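Local coordinates for protein endonuclease IV (Thermus thermophilus, PDB 3AAM) that cleaves phosphodiester bonds at apurinic or apyrimidinic sites in damaged DNA as a metal-dependent endonuclease of base excision repair, and also has 3'-5' exonuclease activity, at residues A[166-171]-A[201-206]; A[68-73]-A[105-110]; A[2-7]-A[262-267]; A[6-11]-A[29-34]; A[101-106]-A[131-136]. One frame throughout, in Å; residues are numbered along the deposited sequence.

Contact 1 (A[166-171]-A[201-206]); sequences VCLDTC and PVVHLN
Asp-169 OD1 is gripped by two backbone N-H groups: that of His-172 and that of Cys-171, whose N lies 2.8 Å from Asp-169 OD1 in a bent, weak bond (123° at the hydrogen). Asp-169 is therefore the N-cap of helix 170-176, its CG anti to the backbone N. Leading up to this cap, strand 166-169 runs parallel to strand 202-204. His-204 N donates to Leu-168 O at 2.7 Å, and Thr-170 N to His-204 O at 3.2 Å, so the pairing carries on into the first residue of the helix. Thr-170 OG1 takes the crowded position between its backbone N and carbonyl carbon (chi1 45°) and donates to Asn-206 O at 2.8 Å, arriving 29° out of the carbonyl plane. On the face of the sheet that bears Asp-169, Cys-167 SG lies over one face of the His-204 ring, 3.6 Å from its centroid; Leu-168 and Val-203 point to the other face. This strand-to-helix junction belongs to the TIM barrel and leads straight to His-172, a manganese ligand. The two N-H groups and the helix N terminus would probably favour a charged Asp-169 carboxylate, and the cap probably steadies the start of the helix that carries the ligand.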
# COMPACT_ATOMS: atom_id res chain seq x y z
N VAL A 166 4.30 -7.51 -4.51
CA VAL A 166 3.35 -7.56 -3.41
C VAL A 166 3.52 -6.54 -2.30
O VAL A 166 4.63 -6.12 -1.98
CB VAL A 166 3.37 -8.98 -2.78
CG1 VAL A 166 2.56 -9.01 -1.49
CG2 VAL A 166 2.83 -9.99 -3.78
N CYS A 167 2.38 -6.14 -1.72
CA CYS A 167 2.37 -5.25 -0.57
C CYS A 167 1.75 -6.05 0.56
O CYS A 167 0.61 -6.50 0.46
CB CYS A 167 1.52 -4.00 -0.83
SG CYS A 167 1.27 -3.02 0.69
N LEU A 168 2.50 -6.25 1.63
CA LEU A 168 1.99 -6.98 2.77
C LEU A 168 1.25 -6.05 3.72
O LEU A 168 1.80 -5.04 4.15
CB LEU A 168 3.13 -7.64 3.54
CG LEU A 168 2.76 -8.11 4.96
CD1 LEU A 168 1.79 -9.29 4.88
CD2 LEU A 168 4.02 -8.49 5.72
N ASP A 169 -0.00 -6.38 4.02
CA ASP A 169 -0.76 -5.59 4.99
C ASP A 169 -0.92 -6.51 6.19
O ASP A 169 -1.54 -7.58 6.11
CB ASP A 169 -2.13 -5.19 4.44
CG ASP A 169 -2.90 -4.30 5.41
OD1 ASP A 169 -3.09 -4.72 6.58
OD2 ASP A 169 -3.30 -3.18 5.02
N THR A 170 -0.32 -6.12 7.31
CA THR A 170 -0.37 -6.91 8.53
C THR A 170 -1.76 -7.06 9.14
O THR A 170 -2.06 -8.08 9.77
CB THR A 170 0.57 -6.31 9.57
OG1 THR A 170 0.39 -4.89 9.60
CG2 THR A 170 2.02 -6.62 9.21
N CYS A 171 -2.61 -6.05 8.96
CA CYS A 171 -3.97 -6.12 9.49
C CYS A 171 -4.73 -7.17 8.69
O CYS A 171 -5.40 -8.04 9.25
CB CYS A 171 -4.67 -4.77 9.36
SG CYS A 171 -6.42 -4.77 9.85
N PRO A 201 8.22 -4.91 -1.61
CA PRO A 201 8.86 -3.62 -1.35
C PRO A 201 8.17 -2.69 -0.37
O PRO A 201 8.81 -1.82 0.23
CB PRO A 201 8.95 -3.00 -2.74
CG PRO A 201 7.71 -3.51 -3.41
CD PRO A 201 7.69 -4.97 -2.99
N VAL A 202 6.86 -2.86 -0.19
CA VAL A 202 6.10 -2.01 0.70
C VAL A 202 5.24 -2.81 1.65
O VAL A 202 4.65 -3.83 1.28
CB VAL A 202 5.17 -1.06 -0.11
CG1 VAL A 202 4.39 -0.17 0.84
CG2 VAL A 202 5.99 -0.23 -1.08
N VAL A 203 5.18 -2.35 2.89
CA VAL A 203 4.38 -2.99 3.92
C VAL A 203 3.37 -1.99 4.48
O VAL A 203 3.75 -0.87 4.85
CB VAL A 203 5.25 -3.49 5.10
CG1 VAL A 203 4.35 -4.04 6.21
CG2 VAL A 203 6.24 -4.55 4.63
N HIS A 204 2.10 -2.37 4.50
CA HIS A 204 1.08 -1.51 5.11
C HIS A 204 1.04 -2.07 6.53
O HIS A 204 0.39 -3.09 6.79
CB HIS A 204 -0.28 -1.66 4.42
CG HIS A 204 -0.40 -0.92 3.13
ND1 HIS A 204 0.36 0.20 2.83
CD2 HIS A 204 -1.22 -1.11 2.07
CE1 HIS A 204 0.01 0.66 1.65
NE2 HIS A 204 -0.95 -0.11 1.16
N LEU A 205 1.77 -1.42 7.43
CA LEU A 205 1.91 -1.84 8.81
C LEU A 205 0.75 -1.40 9.69
O LEU A 205 0.92 -0.67 10.66
CB LEU A 205 3.23 -1.30 9.38
CG LEU A 205 3.81 -2.00 10.61
CD1 LEU A 205 4.30 -3.39 10.24
CD2 LEU A 205 4.95 -1.17 11.17
N ASN A 206 -0.44 -1.86 9.33
CA ASN A 206 -1.66 -1.54 10.06
C ASN A 206 -1.91 -2.49 11.22
O ASN A 206 -1.70 -3.70 11.09
CB ASN A 206 -2.86 -1.63 9.11
CG ASN A 206 -2.80 -0.61 8.00
OD1 ASN A 206 -3.00 -0.93 6.82
ND2 ASN A 206 -2.53 0.63 8.36

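Contact 2 (A[68-73]-A[105-110]); sequences IHASYL and VVVHPG. With PO4 (phosphate ion), chain C.
Two backbone bonds join the strands: Val-106 N donates to Ile-68 O at 2.8 Å, and Ala-70 N to Val-106 O at 2.9 Å, the latter nearly straight at 172° and nearly along the C=O axis. Where the strands part, one water takes over, accepting from His-108 N at 3.0 Å and donating to Ser-71 O at 3.2 Å. Among the side chains, His-69 is held at both nitrogens. His-69 ND1 donates in the ring plane to a lone pair of Ala-70 O at 2.6 Å, and His-69 NE2 to O2 of a bound phosphate at 2.9 Å, which is consistent with a protonated imidazole. The segments are the parallel strand ends of a beta-alpha-beta unit of the TIM barrel, 66-69 and 104-107 linked by helix 82-100, and His-69 faces the barrel interior near the phosphate. An alanine here would remove both imidazole donors and would probably leave the phosphate less firmly held. By packing, Val-106 CG1 makes a CH-pi contact over one face of the His-69 ring, 4.0 Å from its centroid. On the helix side Ala-70 CB meets Val-107 CG2 at 3.9 Å. His-108 brings a ring edge against Tyr-72 O, while its NE2 is bonded to Val-74 O.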
# COMPACT_ATOMS: atom_id res chain seq x y z
N ILE A 68 1.48 5.34 -4.52
CA ILE A 68 0.16 5.82 -4.88
C ILE A 68 -0.80 4.66 -4.62
O ILE A 68 -0.58 3.55 -5.10
CB ILE A 68 0.07 6.27 -6.36
CG1 ILE A 68 0.64 7.69 -6.48
CG2 ILE A 68 -1.37 6.21 -6.85
CD1 ILE A 68 0.67 8.24 -7.90
N HIS A 69 -1.84 4.92 -3.83
CA HIS A 69 -2.82 3.89 -3.51
C HIS A 69 -4.02 4.05 -4.44
O HIS A 69 -4.51 5.16 -4.65
CB HIS A 69 -3.29 4.04 -2.06
CG HIS A 69 -3.89 2.80 -1.48
ND1 HIS A 69 -4.95 2.14 -2.05
CD2 HIS A 69 -3.55 2.08 -0.38
CE1 HIS A 69 -5.24 1.07 -1.33
NE2 HIS A 69 -4.41 1.01 -0.31
N ALA A 70 -4.48 2.94 -5.01
CA ALA A 70 -5.65 2.96 -5.88
C ALA A 70 -6.87 3.09 -4.98
O ALA A 70 -6.81 2.77 -3.79
CB ALA A 70 -5.73 1.67 -6.69
N SER A 71 -7.99 3.54 -5.53
CA SER A 71 -9.20 3.68 -4.72
C SER A 71 -9.78 2.34 -4.34
O SER A 71 -9.55 1.33 -5.01
CB SER A 71 -10.26 4.48 -5.47
OG SER A 71 -11.50 4.40 -4.78
N TYR A 72 -10.55 2.32 -3.25
CA TYR A 72 -11.20 1.10 -2.79
C TYR A 72 -12.27 0.72 -3.81
O TYR A 72 -12.74 -0.41 -3.84
CB TYR A 72 -11.84 1.34 -1.42
CG TYR A 72 -12.90 2.42 -1.43
CD1 TYR A 72 -14.22 2.14 -1.80
CD2 TYR A 72 -12.59 3.74 -1.10
CE1 TYR A 72 -15.19 3.14 -1.83
CE2 TYR A 72 -13.55 4.74 -1.13
CZ TYR A 72 -14.85 4.44 -1.50
OH TYR A 72 -15.80 5.43 -1.52
N LEU A 73 -12.63 1.68 -4.66
CA LEU A 73 -13.64 1.47 -5.69
C LEU A 73 -13.19 0.44 -6.71
O LEU A 73 -14.01 -0.25 -7.32
CB LEU A 73 -13.95 2.78 -6.42
CG LEU A 73 -14.69 3.85 -5.62
CD1 LEU A 73 -14.87 5.09 -6.49
CD2 LEU A 73 -16.04 3.30 -5.16
N VAL A 105 2.54 1.70 -7.12
CA VAL A 105 1.10 1.89 -7.09
C VAL A 105 0.59 0.61 -6.43
O VAL A 105 0.97 -0.49 -6.84
CB VAL A 105 0.48 2.00 -8.51
CG1 VAL A 105 -1.04 1.94 -8.43
CG2 VAL A 105 0.91 3.30 -9.16
N VAL A 106 -0.23 0.75 -5.39
CA VAL A 106 -0.74 -0.42 -4.68
C VAL A 106 -2.26 -0.49 -4.78
O VAL A 106 -2.95 0.53 -4.68
CB VAL A 106 -0.28 -0.40 -3.20
CG1 VAL A 106 -0.79 0.86 -2.51
CG2 VAL A 106 -0.76 -1.64 -2.48
N VAL A 107 -2.78 -1.70 -4.96
CA VAL A 107 -4.21 -1.90 -5.11
C VAL A 107 -4.65 -3.17 -4.41
O VAL A 107 -3.87 -4.11 -4.29
CB VAL A 107 -4.58 -2.02 -6.61
CG1 VAL A 107 -3.86 -3.20 -7.23
CG2 VAL A 107 -6.09 -2.17 -6.78
N HIS A 108 -5.89 -3.21 -3.92
CA HIS A 108 -6.36 -4.44 -3.30
C HIS A 108 -6.83 -5.30 -4.48
O HIS A 108 -7.26 -4.77 -5.51
CB HIS A 108 -7.47 -4.17 -2.26
CG HIS A 108 -8.68 -3.47 -2.79
ND1 HIS A 108 -9.75 -3.14 -1.98
CD2 HIS A 108 -9.01 -3.04 -4.04
CE1 HIS A 108 -10.68 -2.53 -2.71
NE2 HIS A 108 -10.25 -2.46 -3.96
N PRO A 109 -6.70 -6.63 -4.38
CA PRO A 109 -7.10 -7.56 -5.44
C PRO A 109 -8.53 -7.47 -5.92
O PRO A 109 -8.80 -7.57 -7.12
CB PRO A 109 -6.79 -8.93 -4.83
CG PRO A 109 -5.67 -8.64 -3.91
CD PRO A 109 -6.08 -7.35 -3.26
N GLY A 110 -9.46 -7.28 -4.99
CA GLY A 110 -10.86 -7.22 -5.34
C GLY A 110 -11.54 -8.53 -4.96
O GLY A 110 -10.98 -9.31 -4.18
P PO4 C . -6.42 -0.87 2.05
O1 PO4 C . -7.29 0.44 2.12
O2 PO4 C . -4.89 -0.48 2.12
O3 PO4 C . -6.78 -1.80 3.24
O4 PO4 C . -6.72 -1.62 0.69
O HOH W 1 -7.17 -0.49 -3.77

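Contact 3 (A[2-7]-A[262-267]); sequences PRYGFH and VFRAWL
One face of the Phe-263 ring carries Tyr-4 CB, which stands over its centre 3.8 Å from the centroid in a CH-pi contact; Phe-6 CE1 comes to the edge of the same ring, 4.2 Å from Phe-263 CE2. The Tyr-4 ring in turn has Phe-263 CB over one face. The two rings lie near parallel but slid apart, their centroids 5.2 Å from each other, so that they barely overlap. Phe-263 holds this place with a chi1 of -95°, off the staggered positions. At the far end of the tyrosine the hydroxyl meets the guanidinium edge: Arg-264 NE donates to Tyr-4 OH at 2.9 Å and 170°, in the guanidinium plane, and Arg-264 NH2 adds a weak bond. The two planes stand nearly perpendicular. Arg-264 NH2 also donates to Leu-26 O. Leu-267 splits its branches, CD2 touching Tyr-4 CE2 at 3.9 Å and CD1 reaching Pro-2 CD at 3.7 Å. The 262-267 end of helix 253-267, the last of the barrel, thus runs antiparallel to the first strand, 3-6, the axes of these short pieces 10.0 Å apart at closest. Strand 244-247 pairs with strand 3-6, its Leu-247 touching Phe-263, and Phe-235 of helix 230-235 meets the Phe-263 ring.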
# COMPACT_ATOMS: atom_id res chain seq x y z
N PRO A 2 14.65 0.93 8.32
CA PRO A 2 13.43 0.93 7.49
C PRO A 2 12.76 2.30 7.45
O PRO A 2 12.72 3.02 8.45
CB PRO A 2 12.49 -0.11 8.08
CG PRO A 2 12.92 -0.08 9.55
CD PRO A 2 14.45 0.06 9.49
N ARG A 3 12.22 2.66 6.29
CA ARG A 3 11.54 3.94 6.11
C ARG A 3 10.10 3.82 6.56
O ARG A 3 9.50 2.73 6.50
CB ARG A 3 11.63 4.37 4.64
CG ARG A 3 13.04 4.78 4.23
CD ARG A 3 13.16 5.05 2.74
NE ARG A 3 14.47 5.60 2.39
CZ ARG A 3 14.83 6.87 2.57
NH1 ARG A 3 13.97 7.74 3.08
NH2 ARG A 3 16.05 7.26 2.24
N TYR A 4 9.53 4.93 7.04
CA TYR A 4 8.16 4.91 7.54
C TYR A 4 7.39 6.18 7.17
O TYR A 4 7.97 7.26 7.02
CB TYR A 4 8.19 4.75 9.06
CG TYR A 4 8.88 5.90 9.76
CD1 TYR A 4 8.15 7.01 10.21
CD2 TYR A 4 10.26 5.92 9.91
CE1 TYR A 4 8.79 8.11 10.78
CE2 TYR A 4 10.91 7.02 10.48
CZ TYR A 4 10.17 8.11 10.91
OH TYR A 4 10.81 9.20 11.45
N GLY A 5 6.08 6.03 7.06
CA GLY A 5 5.26 7.18 6.72
C GLY A 5 3.78 6.92 6.85
O GLY A 5 3.35 5.84 7.28
N PHE A 6 3.00 7.92 6.47
CA PHE A 6 1.54 7.86 6.53
C PHE A 6 0.97 8.10 5.15
O PHE A 6 1.70 8.37 4.19
CB PHE A 6 0.97 8.98 7.41
CG PHE A 6 1.49 9.01 8.81
CD1 PHE A 6 1.56 7.85 9.58
CD2 PHE A 6 1.84 10.23 9.40
CE1 PHE A 6 1.97 7.91 10.91
CE2 PHE A 6 2.25 10.29 10.72
CZ PHE A 6 2.32 9.13 11.48
N HIS A 7 -0.35 8.03 5.07
CA HIS A 7 -1.05 8.34 3.84
C HIS A 7 -1.39 9.81 4.02
O HIS A 7 -2.07 10.19 4.98
CB HIS A 7 -2.32 7.51 3.70
CG HIS A 7 -2.98 7.68 2.37
ND1 HIS A 7 -3.59 8.85 1.98
CD2 HIS A 7 -3.06 6.84 1.30
CE1 HIS A 7 -4.02 8.73 0.74
NE2 HIS A 7 -3.71 7.52 0.30
N VAL A 262 5.79 6.11 18.27
CA VAL A 262 5.97 4.66 18.29
C VAL A 262 6.95 4.22 17.19
O VAL A 262 7.86 3.43 17.45
CB VAL A 262 4.62 3.93 18.14
CG1 VAL A 262 4.84 2.42 18.12
CG2 VAL A 262 3.70 4.31 19.31
N PHE A 263 6.79 4.73 15.98
CA PHE A 263 7.68 4.39 14.87
C PHE A 263 9.12 4.70 15.25
O PHE A 263 10.02 3.89 15.06
CB PHE A 263 7.36 5.20 13.61
CG PHE A 263 6.45 4.51 12.64
CD1 PHE A 263 6.74 3.23 12.17
CD2 PHE A 263 5.33 5.16 12.13
CE1 PHE A 263 5.92 2.62 11.21
CE2 PHE A 263 4.51 4.56 11.18
CZ PHE A 263 4.80 3.29 10.72
N ARG A 264 9.33 5.89 15.79
CA ARG A 264 10.67 6.33 16.16
C ARG A 264 11.26 5.57 17.33
O ARG A 264 12.47 5.34 17.36
CB ARG A 264 10.65 7.84 16.39
CG ARG A 264 10.55 8.57 15.07
CD ARG A 264 9.99 9.98 15.16
NE ARG A 264 9.89 10.54 13.82
CZ ARG A 264 9.33 11.70 13.52
NH1 ARG A 264 8.79 12.45 14.47
NH2 ARG A 264 9.31 12.12 12.26
N ALA A 265 10.43 5.16 18.28
CA ALA A 265 10.92 4.40 19.42
C ALA A 265 11.40 3.06 18.89
O ALA A 265 12.46 2.56 19.28
CB ALA A 265 9.81 4.20 20.44
N TRP A 266 10.62 2.47 17.99
CA TRP A 266 10.98 1.19 17.41
C TRP A 266 12.25 1.30 16.58
O TRP A 266 13.13 0.46 16.68
CB TRP A 266 9.85 0.66 16.52
CG TRP A 266 8.65 0.22 17.28
CD1 TRP A 266 8.54 0.07 18.64
CD2 TRP A 266 7.38 -0.15 16.73
NE1 TRP A 266 7.28 -0.37 18.96
CE2 TRP A 266 6.55 -0.52 17.82
CE3 TRP A 266 6.86 -0.21 15.43
CZ2 TRP A 266 5.22 -0.93 17.64
CZ3 TRP A 266 5.54 -0.63 15.26
CH2 TRP A 266 4.74 -0.98 16.35
N LEU A 267 12.35 2.36 15.78
CA LEU A 267 13.51 2.55 14.93
C LEU A 267 14.81 2.58 15.73
O LEU A 267 15.85 2.12 15.26
CB LEU A 267 13.36 3.83 14.10
CG LEU A 267 14.30 4.00 12.91
CD1 LEU A 267 14.20 2.79 11.98
CD2 LEU A 267 13.93 5.27 12.17

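Contact 4 (A[6-11]-A[29-34])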
# COMPACT_ATOMS: atom_id res chain seq x y z
N PHE A 6 3.00 7.92 6.47
CA PHE A 6 1.54 7.86 6.53
C PHE A 6 0.97 8.10 5.15
O PHE A 6 1.70 8.37 4.19
CB PHE A 6 0.97 8.98 7.41
CG PHE A 6 1.49 9.01 8.81
CD1 PHE A 6 1.56 7.85 9.58
CD2 PHE A 6 1.84 10.23 9.40
CE1 PHE A 6 1.97 7.91 10.91
CE2 PHE A 6 2.25 10.29 10.72
CZ PHE A 6 2.32 9.13 11.48
N HIS A 7 -0.35 8.03 5.07
CA HIS A 7 -1.05 8.34 3.84
C HIS A 7 -1.39 9.81 4.02
O HIS A 7 -2.07 10.19 4.98
CB HIS A 7 -2.32 7.51 3.70
CG HIS A 7 -2.98 7.68 2.37
ND1 HIS A 7 -3.59 8.85 1.98
CD2 HIS A 7 -3.06 6.84 1.30
CE1 HIS A 7 -4.02 8.73 0.74
NE2 HIS A 7 -3.71 7.52 0.30
N LEU A 8 -0.91 10.63 3.10
CA LEU A 8 -1.11 12.08 3.15
C LEU A 8 -2.14 12.56 2.13
O LEU A 8 -2.32 11.95 1.07
CB LEU A 8 0.22 12.79 2.90
CG LEU A 8 1.40 12.32 3.76
CD1 LEU A 8 2.68 13.02 3.30
CD2 LEU A 8 1.12 12.62 5.23
N SER A 9 -2.78 13.68 2.44
CA SER A 9 -3.80 14.26 1.58
C SER A 9 -3.21 15.05 0.41
O SER A 9 -2.12 15.60 0.51
CB SER A 9 -4.70 15.19 2.39
OG SER A 9 -5.60 15.88 1.55
N ILE A 10 -3.94 15.08 -0.70
CA ILE A 10 -3.51 15.83 -1.87
C ILE A 10 -4.56 16.89 -2.21
O ILE A 10 -4.46 17.56 -3.24
CB ILE A 10 -3.31 14.91 -3.10
CG1 ILE A 10 -4.62 14.23 -3.48
CG2 ILE A 10 -2.24 13.88 -2.80
CD1 ILE A 10 -4.58 13.54 -4.84
N ALA A 11 -5.55 17.03 -1.34
CA ALA A 11 -6.61 18.02 -1.55
C ALA A 11 -6.08 19.42 -1.29
O ALA A 11 -5.07 19.60 -0.61
CB ALA A 11 -7.79 17.72 -0.64
N THR A 29 9.91 9.40 6.40
CA THR A 29 10.96 8.97 5.49
C THR A 29 10.38 8.20 4.31
O THR A 29 11.10 7.56 3.54
CB THR A 29 12.05 8.14 6.21
OG1 THR A 29 11.45 7.08 6.97
CG2 THR A 29 12.85 9.04 7.15
N ALA A 30 9.06 8.30 4.16
CA ALA A 30 8.31 7.69 3.08
C ALA A 30 6.88 8.19 3.20
O ALA A 30 6.47 8.63 4.27
CB ALA A 30 8.35 6.17 3.19
N PHE A 31 6.13 8.14 2.11
CA PHE A 31 4.73 8.57 2.17
C PHE A 31 3.88 7.96 1.06
O PHE A 31 4.40 7.41 0.09
CB PHE A 31 4.62 10.11 2.16
CG PHE A 31 4.95 10.76 0.85
CD1 PHE A 31 3.96 11.01 -0.09
CD2 PHE A 31 6.26 11.14 0.56
CE1 PHE A 31 4.26 11.63 -1.31
CE2 PHE A 31 6.57 11.76 -0.65
CZ PHE A 31 5.57 12.01 -1.58
N GLN A 32 2.57 8.05 1.25
CA GLN A 32 1.61 7.49 0.31
C GLN A 32 0.51 8.51 0.06
O GLN A 32 0.14 9.26 0.96
CB GLN A 32 1.03 6.21 0.90
CG GLN A 32 -0.07 5.55 0.09
CD GLN A 32 -0.49 4.22 0.67
OE1 GLN A 32 0.20 3.21 0.51
NE2 GLN A 32 -1.61 4.21 1.38
N ILE A 33 -0.02 8.51 -1.16
CA ILE A 33 -1.09 9.41 -1.55
C ILE A 33 -2.01 8.71 -2.54
O ILE A 33 -1.70 7.61 -3.01
CB ILE A 33 -0.56 10.66 -2.28
CG1 ILE A 33 0.28 10.23 -3.49
CG2 ILE A 33 0.28 11.52 -1.34
CD1 ILE A 33 0.66 11.37 -4.43
N PHE A 34 -3.15 9.33 -2.83
CA PHE A 34 -4.07 8.81 -3.82
C PHE A 34 -3.73 9.65 -5.05
O PHE A 34 -3.05 10.67 -4.92
CB PHE A 34 -5.53 9.08 -3.44
CG PHE A 34 -6.05 8.22 -2.32
CD1 PHE A 34 -6.00 6.84 -2.40
CD2 PHE A 34 -6.63 8.81 -1.20
CE1 PHE A 34 -6.52 6.04 -1.38
CE2 PHE A 34 -7.16 8.02 -0.17
CZ PHE A 34 -7.10 6.64 -0.26
O HOH W 2 -4.03 11.26 -0.88
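A single bridge pairs His-7 with Gln-32, held by Gln-32 N to Phe-6 O at 3.1 Å and Leu-8 N to Gln-32 O at 2.7 Å. His-7, its CG anti to the backbone N (chi1 -173°), swings its ring along the strand until an edge meets the face of Phe-34: NE2 stands 3.3 Å above the plane of Phe-34, over the ring centre, with the planes at 51°. One face of the imidazole lies over Gln-32 O and Ile-33 CA. At its edge, in plane, comes Gln-32 NE2, 3.0 Å from His-7 CD2, carried on an extended chain and hydrogen-bonded to Glu-248 OE2. A phenylalanine-to-alanine change at Phe-34 would remove the flat surface under the imidazole edge and would probably loosen the orientation of His-7. Leu-8 CD1 packs on Phe-31 CB, and the Ile-10 and Ile-33 side chains cross at about a right angle, Ile-10 CG2 meeting Ile-33 CB at 3.7 Å. This loop, between strand 3-6 and helix 15-26, meets the neighbouring barrel strand 31-34. Beyond the bridge a water links the two, donating to Leu-8 O at 2.7 Å and accepting from Phe-34 N at 2.9 Å. It satisfies both backbone groups, whereas Phe-34 O, pressed by Ile-10 CD1, is buried without a polar partner.

Contact 5 (A[101-106]-A[131-136]); sequences GVEYVV and RSRPVL
Glu-103 and Arg-133 cross at about a right angle, with the carboxylate and guanidinium planes 73° apart. Both chains are extended, CG anti to the backbone N in each, and the glutamate runs over the guanidinium so that its CB sits on one face. Its tip then meets the edge: Arg-133 NH1 donates to Glu-103 OE1 at 2.7 Å, a salt bridge that reaches the oxygen from above the carboxylate plane. The other terminal nitrogen, Arg-133 NH2, donates to Gly-101 O at 3.0 Å from 44° above the carbonyl plane. Tyr-104 lies on the other side of the glutamate, with Glu-103 CG 3.9 Å above the centre of its ring. Tyr-104 and Val-135 run side by side, pointing the same way, and touch at Tyr-104 CD1 and Val-135 CB, 3.7 Å apart. On the opposite face of the sheet Val-105 and Leu-136 cross obliquely, Val-105 CG1 touching Leu-136 CD1 at 3.9 Å. The backbones are joined by a nearly straight bond, Val-135 N to Glu-103 O at 2.8 Å (176°), and by Val-105 N to Val-135 O at 3.1 Å. Pro-134, after a cis peptide, sets its CB against Val-102 O. Gly-101 is the C-prime residue of a Schellman motif ending helix 82-100. The contact thus opens the parallel pairing of strands 104-107 and 135-139, joined through helix 114-128, while strand 66-69 flanks 104-107 on its other side.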
# COMPACT_ATOMS: atom_id res chain seq x y z
N GLY A 101 6.82 10.30 -11.13
CA GLY A 101 8.06 9.64 -10.78
C GLY A 101 7.89 8.78 -9.53
O GLY A 101 8.87 8.44 -8.86
N VAL A 102 6.64 8.46 -9.21
CA VAL A 102 6.33 7.62 -8.06
C VAL A 102 6.61 6.18 -8.48
O VAL A 102 6.06 5.70 -9.47
CB VAL A 102 4.85 7.77 -7.65
CG1 VAL A 102 4.48 6.74 -6.59
CG2 VAL A 102 4.60 9.18 -7.11
N GLU A 103 7.45 5.48 -7.72
CA GLU A 103 7.83 4.12 -8.09
C GLU A 103 6.81 3.01 -7.86
O GLU A 103 6.89 1.98 -8.52
CB GLU A 103 9.14 3.74 -7.39
CG GLU A 103 9.74 2.43 -7.89
CD GLU A 103 11.09 2.12 -7.26
OE1 GLU A 103 12.01 2.95 -7.40
OE2 GLU A 103 11.22 1.05 -6.64
N TYR A 104 5.85 3.22 -6.96
CA TYR A 104 4.87 2.17 -6.68
C TYR A 104 3.40 2.60 -6.66
O TYR A 104 3.07 3.70 -6.22
CB TYR A 104 5.17 1.51 -5.33
CG TYR A 104 6.51 0.84 -5.25
CD1 TYR A 104 6.80 -0.29 -6.01
CD2 TYR A 104 7.51 1.34 -4.42
CE1 TYR A 104 8.05 -0.90 -5.96
CE2 TYR A 104 8.77 0.74 -4.36
CZ TYR A 104 9.03 -0.38 -5.13
OH TYR A 104 10.27 -0.97 -5.09
N VAL A 105 2.54 1.70 -7.12
CA VAL A 105 1.10 1.89 -7.09
C VAL A 105 0.59 0.61 -6.43
O VAL A 105 0.97 -0.49 -6.84
CB VAL A 105 0.48 2.00 -8.51
CG1 VAL A 105 -1.04 1.94 -8.43
CG2 VAL A 105 0.91 3.30 -9.16
N VAL A 106 -0.23 0.75 -5.39
CA VAL A 106 -0.74 -0.42 -4.68
C VAL A 106 -2.26 -0.49 -4.78
O VAL A 106 -2.95 0.53 -4.68
CB VAL A 106 -0.28 -0.40 -3.20
CG1 VAL A 106 -0.79 0.86 -2.51
CG2 VAL A 106 -0.76 -1.64 -2.48
N ARG A 131 6.27 0.48 -18.06
CA ARG A 131 7.45 -0.34 -18.27
C ARG A 131 7.90 -0.90 -16.93
O ARG A 131 7.07 -1.37 -16.15
CB ARG A 131 8.59 0.48 -18.91
CG ARG A 131 8.39 0.73 -20.40
CD ARG A 131 7.76 -0.49 -21.06
NE ARG A 131 8.36 -1.72 -20.57
CZ ARG A 131 7.77 -2.92 -20.60
NH1 ARG A 131 6.55 -3.05 -21.12
NH2 ARG A 131 8.39 -3.98 -20.10
N SER A 132 9.19 -0.87 -16.65
CA SER A 132 9.70 -1.39 -15.39
C SER A 132 9.34 -0.45 -14.24
O SER A 132 9.49 -0.79 -13.07
CB SER A 132 11.22 -1.56 -15.46
OG SER A 132 11.57 -2.47 -16.49
N ARG A 133 8.84 0.73 -14.60
CA ARG A 133 8.45 1.74 -13.61
C ARG A 133 7.23 2.50 -14.13
O ARG A 133 7.20 2.91 -15.29
CB ARG A 133 9.62 2.71 -13.41
CG ARG A 133 9.46 3.67 -12.25
CD ARG A 133 10.52 4.77 -12.33
NE ARG A 133 10.48 5.67 -11.18
CZ ARG A 133 10.96 5.37 -9.98
NH1 ARG A 133 11.52 4.19 -9.77
NH2 ARG A 133 10.87 6.25 -8.99
N PRO A 134 6.21 2.69 -13.29
CA PRO A 134 6.12 2.24 -11.89
C PRO A 134 5.79 0.76 -11.77
O PRO A 134 5.42 0.11 -12.74
CB PRO A 134 5.02 3.13 -11.33
CG PRO A 134 4.09 3.25 -12.48
CD PRO A 134 5.03 3.51 -13.64
N VAL A 135 5.92 0.25 -10.55
CA VAL A 135 5.61 -1.15 -10.27
C VAL A 135 4.26 -1.25 -9.57
O VAL A 135 4.01 -0.54 -8.60
CB VAL A 135 6.69 -1.78 -9.36
CG1 VAL A 135 6.32 -3.22 -9.03
CG2 VAL A 135 8.05 -1.71 -10.04
N LEU A 136 3.40 -2.14 -10.06
CA LEU A 136 2.09 -2.34 -9.46
C LEU A 136 2.20 -3.40 -8.37
O LEU A 136 2.74 -4.49 -8.59
CB LEU A 136 1.08 -2.79 -10.52
CG LEU A 136 -0.35 -3.09 -10.07
CD1 LEU A 136 -0.99 -1.87 -9.42
CD2 LEU A 136 -1.17 -3.54 -11.27

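In the fold
From the N terminus, contacts 3 and 4 start from the same stretch and share Phe-6 and His-7. Contact 4 closes a short loop round helix 15-26, whereas contact 3 spans nearly the whole chain to helix 253-267 and encloses contacts 2, 5 and 1. Contact 2 closes round helix 82-100, and contact 5 begins on strand 104-107, where contact 2 ends, to close round helix 114-128; the two share Val-105 and Val-106. Contact 1 follows in series, closing the loop that holds helices 170-176 and 184-194. All five reach the same curled sheet. Inside the barrel His-204 of contact 1 touches His-69 and Val-106 of contact 2 and Gln-32 of contact 4, which joins distant strands across the interior.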